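Local coordinates for protein S-adenosylmethionine decarboxylase alpha chain (PDB 2III) that probably catalyses the decarboxylation of S-adenosylmethionine to the propylamine donor of spermidine and spermine synthesis, through a pyruvoyl group made by self-cleavage of its proenzyme, at residues L7-L13 against L76-Y82; I27-L31 against I66-T70; A2-G6 against I115-E119. One frame throughout, in Å; residues are numbered along the deposited sequence.

Contact 1 of 3, residues L7-L13 against L76-Y82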
loop_
_atom_site.group_PDB
_atom_site.type_symbol
_atom_site.label_atom_id
_atom_site.label_comp_id
_atom_site.label_asym_id
_atom_site.label_seq_id
_atom_site.Cartn_x
_atom_site.Cartn_y
_atom_site.Cartn_z
ATOM N N LEU A 7 6.157 -9.097 -4.862
ATOM C CA LEU A 7 6.523 -9.345 -3.481
ATOM C C LEU A 7 6.189 -8.071 -2.714
ATOM O O LEU A 7 6.584 -6.970 -3.104
ATOM C CB LEU A 7 8.013 -9.650 -3.367
ATOM C CG LEU A 7 8.424 -10.245 -2.023
ATOM C CD1 LEU A 7 7.942 -11.684 -1.928
ATOM C CD2 LEU A 7 9.913 -10.198 -1.901
ATOM N N HIS A 8 5.461 -8.232 -1.620
ATOM C CA HIS A 8 5.021 -7.106 -0.816
ATOM C C HIS A 8 5.521 -7.256 0.612
ATOM O O HIS A 8 5.183 -8.212 1.309
ATOM C CB HIS A 8 3.484 -7.053 -0.859
ATOM C CG HIS A 8 2.876 -5.890 -0.141
ATOM N ND1 HIS A 8 1.530 -5.600 -0.222
ATOM C CD2 HIS A 8 3.411 -4.962 0.689
ATOM C CE1 HIS A 8 1.261 -4.545 0.526
ATOM N NE2 HIS A 8 2.384 -4.138 1.091
ATOM N N ILE A 9 6.344 -6.306 1.032
ATOM C CA ILE A 9 6.879 -6.291 2.378
ATOM C C ILE A 9 6.251 -5.128 3.142
ATOM O O ILE A 9 6.235 -3.992 2.663
ATOM C CB ILE A 9 8.399 -6.049 2.395
ATOM C CG1 ILE A 9 9.116 -7.019 1.459
ATOM C CG2 ILE A 9 8.927 -6.206 3.820
ATOM C CD1 ILE A 9 10.581 -6.651 1.232
ATOM N N LEU A 10 5.721 -5.409 4.322
ATOM C CA LEU A 10 5.163 -4.343 5.133
ATOM C C LEU A 10 5.788 -4.459 6.512
ATOM O O LEU A 10 6.018 -5.559 7.010
ATOM C CB LEU A 10 3.631 -4.421 5.203
ATOM C CG LEU A 10 2.866 -5.742 5.247
ATOM C CD1 LEU A 10 1.391 -5.452 5.462
ATOM C CD2 LEU A 10 3.053 -6.501 3.945
ATOM N N ALA A 11 6.100 -3.318 7.112
ATOM C CA ALA A 11 6.713 -3.313 8.427
ATOM C C ALA A 11 6.234 -2.142 9.251
ATOM O O ALA A 11 5.988 -1.059 8.723
ATOM C CB ALA A 11 8.222 -3.247 8.288
ATOM N N ASP A 12 6.082 -2.371 10.548
ATOM C CA ASP A 12 5.693 -1.309 11.455
ATOM C C ASP A 12 6.971 -1.060 12.253
ATOM O O ASP A 12 7.475 -1.954 12.936
ATOM C CB ASP A 12 4.543 -1.757 12.358
ATOM C CG ASP A 12 3.305 -2.158 11.570
ATOM O OD1 ASP A 12 3.168 -1.735 10.397
ATOM O OD2 ASP A 12 2.462 -2.891 12.129
ATOM N N LEU A 13 7.509 0.146 12.135
ATOM C CA LEU A 13 8.752 0.495 12.813
ATOM C C LEU A 13 8.516 1.323 14.071
ATOM O O LEU A 13 7.892 2.379 14.015
ATOM C CB LEU A 13 9.657 1.268 11.850
ATOM C CG LEU A 13 9.721 0.792 10.395
ATOM C CD1 LEU A 13 10.759 1.623 9.666
ATOM C CD2 LEU A 13 10.076 -0.688 10.314
ATOM N N LEU A 76 6.605 6.105 15.516
ATOM C CA LEU A 76 6.154 5.064 14.608
ATOM C C LEU A 76 6.012 5.444 13.146
ATOM O O LEU A 76 5.563 6.546 12.806
ATOM C CB LEU A 76 4.810 4.520 15.096
ATOM C CG LEU A 76 4.056 3.607 14.123
ATOM C CD1 LEU A 76 4.728 2.251 14.088
ATOM C CD2 LEU A 76 2.599 3.482 14.549
ATOM N N ALA A 77 6.378 4.490 12.293
ATOM C CA ALA A 77 6.272 4.637 10.848
ATOM C C ALA A 77 5.823 3.289 10.278
ATOM O O ALA A 77 6.398 2.252 10.597
ATOM C CB ALA A 77 7.625 5.040 10.249
ATOM N N THR A 78 4.784 3.303 9.453
ATOM C CA THR A 78 4.299 2.080 8.836
ATOM C C THR A 78 4.702 2.135 7.370
ATOM O O THR A 78 4.305 3.046 6.630
ATOM C CB THR A 78 2.772 1.948 8.996
ATOM O OG1 THR A 78 2.129 3.172 8.608
ATOM C CG2 THR A 78 2.439 1.633 10.453
ATOM N N VAL A 79 5.497 1.150 6.966
ATOM C CA VAL A 79 6.046 1.084 5.616
ATOM C C VAL A 79 5.594 -0.086 4.736
ATOM O O VAL A 79 5.407 -1.203 5.210
ATOM C CB VAL A 79 7.582 1.028 5.689
ATOM C CG1 VAL A 79 8.175 1.205 4.297
ATOM C CG2 VAL A 79 8.103 2.093 6.668
ATOM N N ASP A 80 5.441 0.181 3.444
ATOM C CA ASP A 80 5.064 -0.850 2.487
ATOM C C ASP A 80 5.978 -0.777 1.274
ATOM O O ASP A 80 6.148 0.293 0.678
ATOM C CB ASP A 80 3.621 -0.666 1.993
ATOM C CG ASP A 80 2.584 -1.074 3.016
ATOM O OD1 ASP A 80 1.745 -1.941 2.678
ATOM O OD2 ASP A 80 2.594 -0.525 4.142
ATOM N N VAL A 81 6.571 -1.909 0.914
ATOM C CA VAL A 81 7.406 -1.971 -0.277
ATOM C C VAL A 81 6.864 -3.127 -1.096
ATOM O O VAL A 81 7.070 -4.286 -0.763
ATOM C CB VAL A 81 8.892 -2.200 0.042
ATOM C CG1 VAL A 81 9.680 -2.379 -1.261
ATOM C CG2 VAL A 81 9.443 -0.999 0.793
ATOM N N TYR A 82 6.159 -2.783 -2.167
ATOM C CA TYR A 82 5.520 -3.744 -3.060
ATOM C C TYR A 82 6.056 -3.563 -4.486
ATOM O O TYR A 82 5.766 -2.557 -5.128
ATOM C CB TYR A 82 4.006 -3.490 -3.013
ATOM C CG TYR A 82 3.116 -4.409 -3.822
ATOM C CD1 TYR A 82 1.733 -4.240 -3.800
ATOM C CD2 TYR A 82 3.641 -5.445 -4.606
ATOM C CE1 TYR A 82 0.887 -5.072 -4.533
ATOM C CE2 TYR A 82 2.800 -6.287 -5.350
ATOM C CZ TYR A 82 1.424 -6.092 -5.307
ATOM O OH TYR A 82 0.577 -6.891 -6.052
#
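Paired central strands are held by backbone and specialised by face, as 76-82 against the antiparallel 7-13 illustrates. Leu76 CD1 reaches Leu13 O at 3.2 Å. Ala77 then exchanges two hydrogen bonds with Leu13: Leu13 N to Ala77 O is 2.8 Å, Ala77 N to Leu13 O 3.1 Å. Thr78 faces Asp12 in a non-hydrogen-bonded pair; its hydroxyl is hydrogen-bonded to Tyr82, and Asp12 salt-bridged to Arg113, both of the second subunit. Val79 and Ala11 repeat the reciprocal hydrogen bonds, and Val79 CG2 packs 4.0 Å from Leu13 CD1. Asp80 OD1 accepts a hydrogen bond from His8 NE2 at 2.8 Å. Val81 and Ile9 form the third hydrogen-bonded pair, and the pairing runs on to Leu7 with Thr83. Tyr82 CB lies over the His8 ring, 4.1 Å from its centroid, a CH-pi contact. The face with Ile9 and Leu13 meets helix 87-101; that with His8, Leu10, Asp12, Thr78, Asp80 and Tyr82, mostly polar, meets the second subunit, as expected of a two-layer alpha-beta sandwich pairing through its sheets.

Contact 2 of 3, residues I27-L31 against I66-T70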
loop_
_atom_site.group_PDB
_atom_site.type_symbol
_atom_site.label_atom_id
_atom_site.label_comp_id
_atom_site.label_asym_id
_atom_site.label_seq_id
_atom_site.Cartn_x
_atom_site.Cartn_y
_atom_site.Cartn_z
ATOM N N ILE A 27 10.410 12.367 4.775
ATOM C CA ILE A 27 9.850 11.228 4.047
ATOM C C ILE A 27 10.310 11.218 2.595
ATOM O O ILE A 27 10.686 10.168 2.062
ATOM C CB ILE A 27 8.298 11.239 4.098
ATOM C CG1 ILE A 27 7.836 11.099 5.545
ATOM C CG2 ILE A 27 7.726 10.116 3.258
ATOM C CD1 ILE A 27 8.446 9.929 6.261
ATOM N N ARG A 28 10.287 12.395 1.973
ATOM C CA ARG A 28 10.703 12.557 0.589
ATOM C C ARG A 28 12.145 12.131 0.410
ATOM O O ARG A 28 12.451 11.337 -0.475
ATOM C CB ARG A 28 10.522 14.013 0.155
ATOM C CG ARG A 28 11.183 14.395 -1.165
ATOM C CD ARG A 28 10.519 15.645 -1.737
ATOM N NE ARG A 28 9.431 15.287 -2.647
ATOM C CZ ARG A 28 8.358 16.036 -2.875
ATOM N NH1 ARG A 28 8.209 17.198 -2.252
ATOM N NH2 ARG A 28 7.440 15.626 -3.741
ATOM N N GLU A 29 13.036 12.643 1.251
ATOM C CA GLU A 29 14.439 12.265 1.139
ATOM C C GLU A 29 14.576 10.764 1.315
ATOM O O GLU A 29 15.270 10.097 0.550
ATOM C CB GLU A 29 15.283 12.966 2.199
ATOM C CG GLU A 29 15.916 14.254 1.729
ATOM C CD GLU A 29 17.028 14.710 2.653
ATOM O OE1 GLU A 29 17.980 13.927 2.866
ATOM O OE2 GLU A 29 16.951 15.849 3.164
ATOM N N LEU A 30 13.898 10.248 2.334
ATOM C CA LEU A 30 13.914 8.831 2.661
ATOM C C LEU A 30 13.502 7.939 1.486
ATOM O O LEU A 30 14.248 7.045 1.084
ATOM C CB LEU A 30 12.980 8.571 3.846
ATOM C CG LEU A 30 12.872 7.135 4.360
ATOM C CD1 LEU A 30 14.149 6.781 5.108
ATOM C CD2 LEU A 30 11.665 7.001 5.280
ATOM N N LEU A 31 12.309 8.177 0.946
ATOM C CA LEU A 31 11.803 7.374 -0.166
ATOM C C LEU A 31 12.580 7.586 -1.468
ATOM O O LEU A 31 12.717 6.656 -2.270
ATOM C CB LEU A 31 10.305 7.645 -0.393
ATOM C CG LEU A 31 9.320 7.280 0.728
ATOM C CD1 LEU A 31 7.902 7.298 0.178
ATOM C CD2 LEU A 31 9.633 5.902 1.281
ATOM N N ILE A 66 5.446 1.978 -3.037
ATOM C CA ILE A 66 6.143 2.085 -1.766
ATOM C C ILE A 66 5.351 3.144 -1.016
ATOM O O ILE A 66 5.053 4.202 -1.564
ATOM C CB ILE A 66 7.571 2.620 -1.918
ATOM C CG1 ILE A 66 8.428 1.631 -2.708
ATOM C CG2 ILE A 66 8.160 2.889 -0.534
ATOM C CD1 ILE A 66 9.895 2.040 -2.817
ATOM N N SER A 67 5.002 2.872 0.230
ATOM C CA SER A 67 4.246 3.856 0.993
ATOM C C SER A 67 4.759 3.943 2.417
ATOM O O SER A 67 5.374 3.002 2.924
ATOM C CB SER A 67 2.760 3.485 1.019
ATOM O OG SER A 67 2.576 2.230 1.650
ATOM N N ILE A 68 4.515 5.086 3.050
ATOM C CA ILE A 68 4.903 5.301 4.436
ATOM C C ILE A 68 3.976 6.320 5.087
ATOM O O ILE A 68 3.676 7.369 4.518
ATOM C CB ILE A 68 6.355 5.796 4.579
ATOM C CG1 ILE A 68 6.693 5.933 6.068
ATOM C CG2 ILE A 68 6.530 7.111 3.859
ATOM C CD1 ILE A 68 8.155 6.226 6.370
ATOM N N HIS A 69 3.515 5.980 6.282
ATOM C CA HIS A 69 2.629 6.829 7.062
ATOM C C HIS A 69 3.357 6.960 8.400
ATOM O O HIS A 69 3.917 5.978 8.902
ATOM C CB HIS A 69 1.272 6.135 7.216
ATOM C CG HIS A 69 0.605 5.812 5.908
ATOM N ND1 HIS A 69 0.090 6.782 5.072
ATOM C CD2 HIS A 69 0.369 4.627 5.295
ATOM C CE1 HIS A 69 -0.435 6.208 4.002
ATOM N NE2 HIS A 69 -0.281 4.901 4.113
ATOM N N THR A 70 3.378 8.158 8.977
ATOM C CA THR A 70 4.106 8.337 10.228
ATOM C C THR A 70 3.375 9.055 11.354
ATOM O O THR A 70 2.448 9.829 11.125
ATOM C CB THR A 70 5.436 9.074 9.988
ATOM O OG1 THR A 70 5.178 10.468 9.774
ATOM C CG2 THR A 70 6.138 8.510 8.763
#
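Ile68 overlaps Ile27 where helix 24-37 lies against the sheet: the two CG2 methyls, Ile27 CG2 and Ile68 CG2, come within 3.3 Å, a tight van der Waals contact. The same strand residue is touched by two further helix side chains, Leu30 CD2 lying 3.8 Å from Ile68 CD1 and Leu31 CD1 3.9 Å from Ile68 CG2, so that Ile68 meets all three inward-pointing residues of this helical turn. The flanking strand residues extend the contact. Ile27 CD1 touches Thr70 CG2 at 3.7 Å, and Leu31 CD2 rests 3.8 Å from Ile66 CG2.

The principle at work is periodicity. In the strand, every second residue, Ile66, Ile68 and Thr70, points toward the helix; in the helix, Ile27, Leu30 and Leu31 point back, Ile27 and Leu31 being one turn apart and joined by the backbone bond from Leu31 N to Ile27 O at 2.8 Å. No hydrogen bond crosses the interface, and the segment axes, 10.2 Å apart at an angle of 148°, are separated by a layer of side chains. Thr70 keeps its hydroxyl occupied with Ile21 O, leaving its methyl to the helix.

Ser67 and His69 point away from the helix. His69, predicted to be the proton acceptor in self-processing, is hydrogen-bonded to Thr56 through ND1 and to His65 of the second subunit through NE2. One strand thus carries a hydrophobic core on one face and a probable processing residue on the other, the division of a two-layer alpha-beta sandwich whose predicted active site lies by the dimer interface.

Contact 3 of 3, residues A2-G6 against I115-E119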
loop_
_atom_site.group_PDB
_atom_site.type_symbol
_atom_site.label_atom_id
_atom_site.label_comp_id
_atom_site.label_asym_id
_atom_site.label_seq_id
_atom_site.Cartn_x
_atom_site.Cartn_y
_atom_site.Cartn_z
ATOM N N ALA A 2 4.415 -22.592 -10.855
ATOM C CA ALA A 2 3.715 -21.346 -10.441
ATOM C C ALA A 2 4.716 -20.293 -9.973
ATOM O O ALA A 2 5.692 -20.607 -9.288
ATOM C CB ALA A 2 2.725 -21.657 -9.331
ATOM N N LYS A 3 4.472 -19.044 -10.356
ATOM C CA LYS A 3 5.343 -17.940 -9.975
ATOM C C LYS A 3 4.503 -16.821 -9.371
ATOM O O LYS A 3 3.293 -16.741 -9.600
ATOM C CB LYS A 3 6.089 -17.404 -11.199
ATOM C CG LYS A 3 5.188 -16.704 -12.220
ATOM C CD LYS A 3 5.974 -16.166 -13.417
ATOM C CE LYS A 3 6.954 -15.054 -13.028
ATOM N NZ LYS A 3 6.278 -13.805 -12.568
ATOM N N THR A 4 5.150 -15.956 -8.598
ATOM C CA THR A 4 4.456 -14.836 -7.981
ATOM C C THR A 4 4.731 -13.607 -8.846
ATOM O O THR A 4 5.835 -13.440 -9.360
ATOM C CB THR A 4 4.943 -14.605 -6.512
ATOM O OG1 THR A 4 4.156 -13.575 -5.899
ATOM C CG2 THR A 4 6.410 -14.205 -6.475
ATOM N N LEU A 5 3.717 -12.769 -9.031
ATOM C CA LEU A 5 3.858 -11.574 -9.853
ATOM C C LEU A 5 4.498 -10.437 -9.081
ATOM O O LEU A 5 5.050 -9.509 -9.677
ATOM C CB LEU A 5 2.493 -11.124 -10.388
ATOM C CG LEU A 5 1.889 -11.985 -11.502
ATOM C CD1 LEU A 5 0.477 -11.515 -11.810
ATOM C CD2 LEU A 5 2.772 -11.914 -12.749
ATOM N N GLY A 6 4.416 -10.507 -7.755
ATOM C CA GLY A 6 4.998 -9.459 -6.938
ATOM C C GLY A 6 5.282 -9.860 -5.505
ATOM O O GLY A 6 4.735 -10.835 -4.990
ATOM N N ILE A 115 -0.545 -15.223 -7.579
ATOM C CA ILE A 115 0.093 -16.460 -8.007
ATOM C C ILE A 115 -0.515 -16.945 -9.318
ATOM O O ILE A 115 -1.724 -17.160 -9.414
ATOM C CB ILE A 115 -0.039 -17.542 -6.920
ATOM C CG1 ILE A 115 0.627 -17.038 -5.632
ATOM C CG2 ILE A 115 0.625 -18.841 -7.383
ATOM C CD1 ILE A 115 0.680 -18.064 -4.520
ATOM N N VAL A 116 0.337 -17.102 -10.328
ATOM C CA VAL A 116 -0.107 -17.538 -11.645
ATOM C C VAL A 116 0.667 -18.759 -12.148
ATOM O O VAL A 116 1.839 -18.950 -11.814
ATOM C CB VAL A 116 0.022 -16.386 -12.679
ATOM C CG1 VAL A 116 -0.828 -15.203 -12.244
ATOM C CG2 VAL A 116 1.472 -15.952 -12.809
ATOM N N GLU A 117 -0.007 -19.576 -12.953
ATOM C CA GLU A 117 0.571 -20.790 -13.515
ATOM C C GLU A 117 1.698 -20.511 -14.507
ATOM O O GLU A 117 1.714 -19.470 -15.159
ATOM C CB GLU A 117 -0.516 -21.612 -14.217
ATOM C CG GLU A 117 -1.636 -22.142 -13.309
ATOM C CD GLU A 117 -1.119 -23.018 -12.173
ATOM O OE1 GLU A 117 -0.002 -23.569 -12.299
ATOM O OE2 GLU A 117 -1.840 -23.169 -11.158
ATOM N N GLU A 118 2.639 -21.451 -14.602
ATOM C CA GLU A 118 3.772 -21.356 -15.524
ATOM C C GLU A 118 3.499 -22.293 -16.705
ATOM O O GLU A 118 4.046 -22.130 -17.798
ATOM C CB GLU A 118 5.071 -21.747 -14.809
ATOM C CG GLU A 118 5.466 -20.784 -13.691
ATOM C CD GLU A 118 6.731 -21.199 -12.958
ATOM O OE1 GLU A 118 6.699 -22.215 -12.229
ATOM O OE2 GLU A 118 7.760 -20.506 -13.113
ATOM N N GLU A 119 2.649 -23.284 -16.461
ATOM C CA GLU A 119 2.241 -24.236 -17.485
ATOM C C GLU A 119 0.772 -23.945 -17.679
ATOM O O GLU A 119 0.087 -23.563 -16.737
ATOM C CB GLU A 119 2.387 -25.686 -17.011
ATOM C CG GLU A 119 3.807 -26.213 -16.947
ATOM C CD GLU A 119 4.644 -25.511 -15.901
ATOM O OE1 GLU A 119 4.269 -25.559 -14.709
ATOM O OE2 GLU A 119 5.677 -24.912 -16.272
#
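Near the chain termini a backbone ladder runs out, and side chains and the second subunit take over its donors, as residues 2-6 with 115-119 illustrate. Lys3 and Val116 form one antiparallel hydrogen-bonded pair: Lys3 N donates to Val116 O at 3.0 Å, and Val116 N to Lys3 O at 3.1 Å. Beyond it Ala2 N, at the first modelled residue, donates to Glu118 OE1 at 2.7 Å. Thr4 pairs with Ile115 without hydrogen bonds; Ile115 N, directed away from Thr4, is hydrogen-bonded to Tyr14 OH of the second subunit. Within 2-6, Thr4 OG1 donates to Gly6 O at 2.9 Å, spanning the corner at Leu5, and Lys3 NZ to Thr4 O at a longer 3.3 Å, before it. Apolar support is slight: Leu5 CD1 meets Val116 CG1 at 3.9 Å, and Ala2 CB meets Ile115 CG2 at 4.0 Å. Backbone bonds of Leu5 with Gly114 and Gly6 with Arg113 continue inward, making this the outer end of the antiparallel pairing between the first strand and edge strand 105-116.

Overall arrangement
The three contacts sample one antiparallel sheet from centre to fringe. Contacts 1 and 2 are buried, their centres about 10 Å apart, and join directly where strands 65-71 and 76-84 run side by side; Asp80 O to Ser67 N, 2.9 Å, is a probable hydrogen bond between them. Contact 3 lies at the surface, its centre about 23 Å from that of contact 1, yet it shares strand 3-14 with it. Chemistry follows place. Contact 1 combines a full backbone ladder with polar pairs, contact 2 is purely apolar between layers, and contact 3 relies on a brief ladder plus a hydrogen bond from Ala2 N to the Glu118 side chain. All three also touch the second subunit.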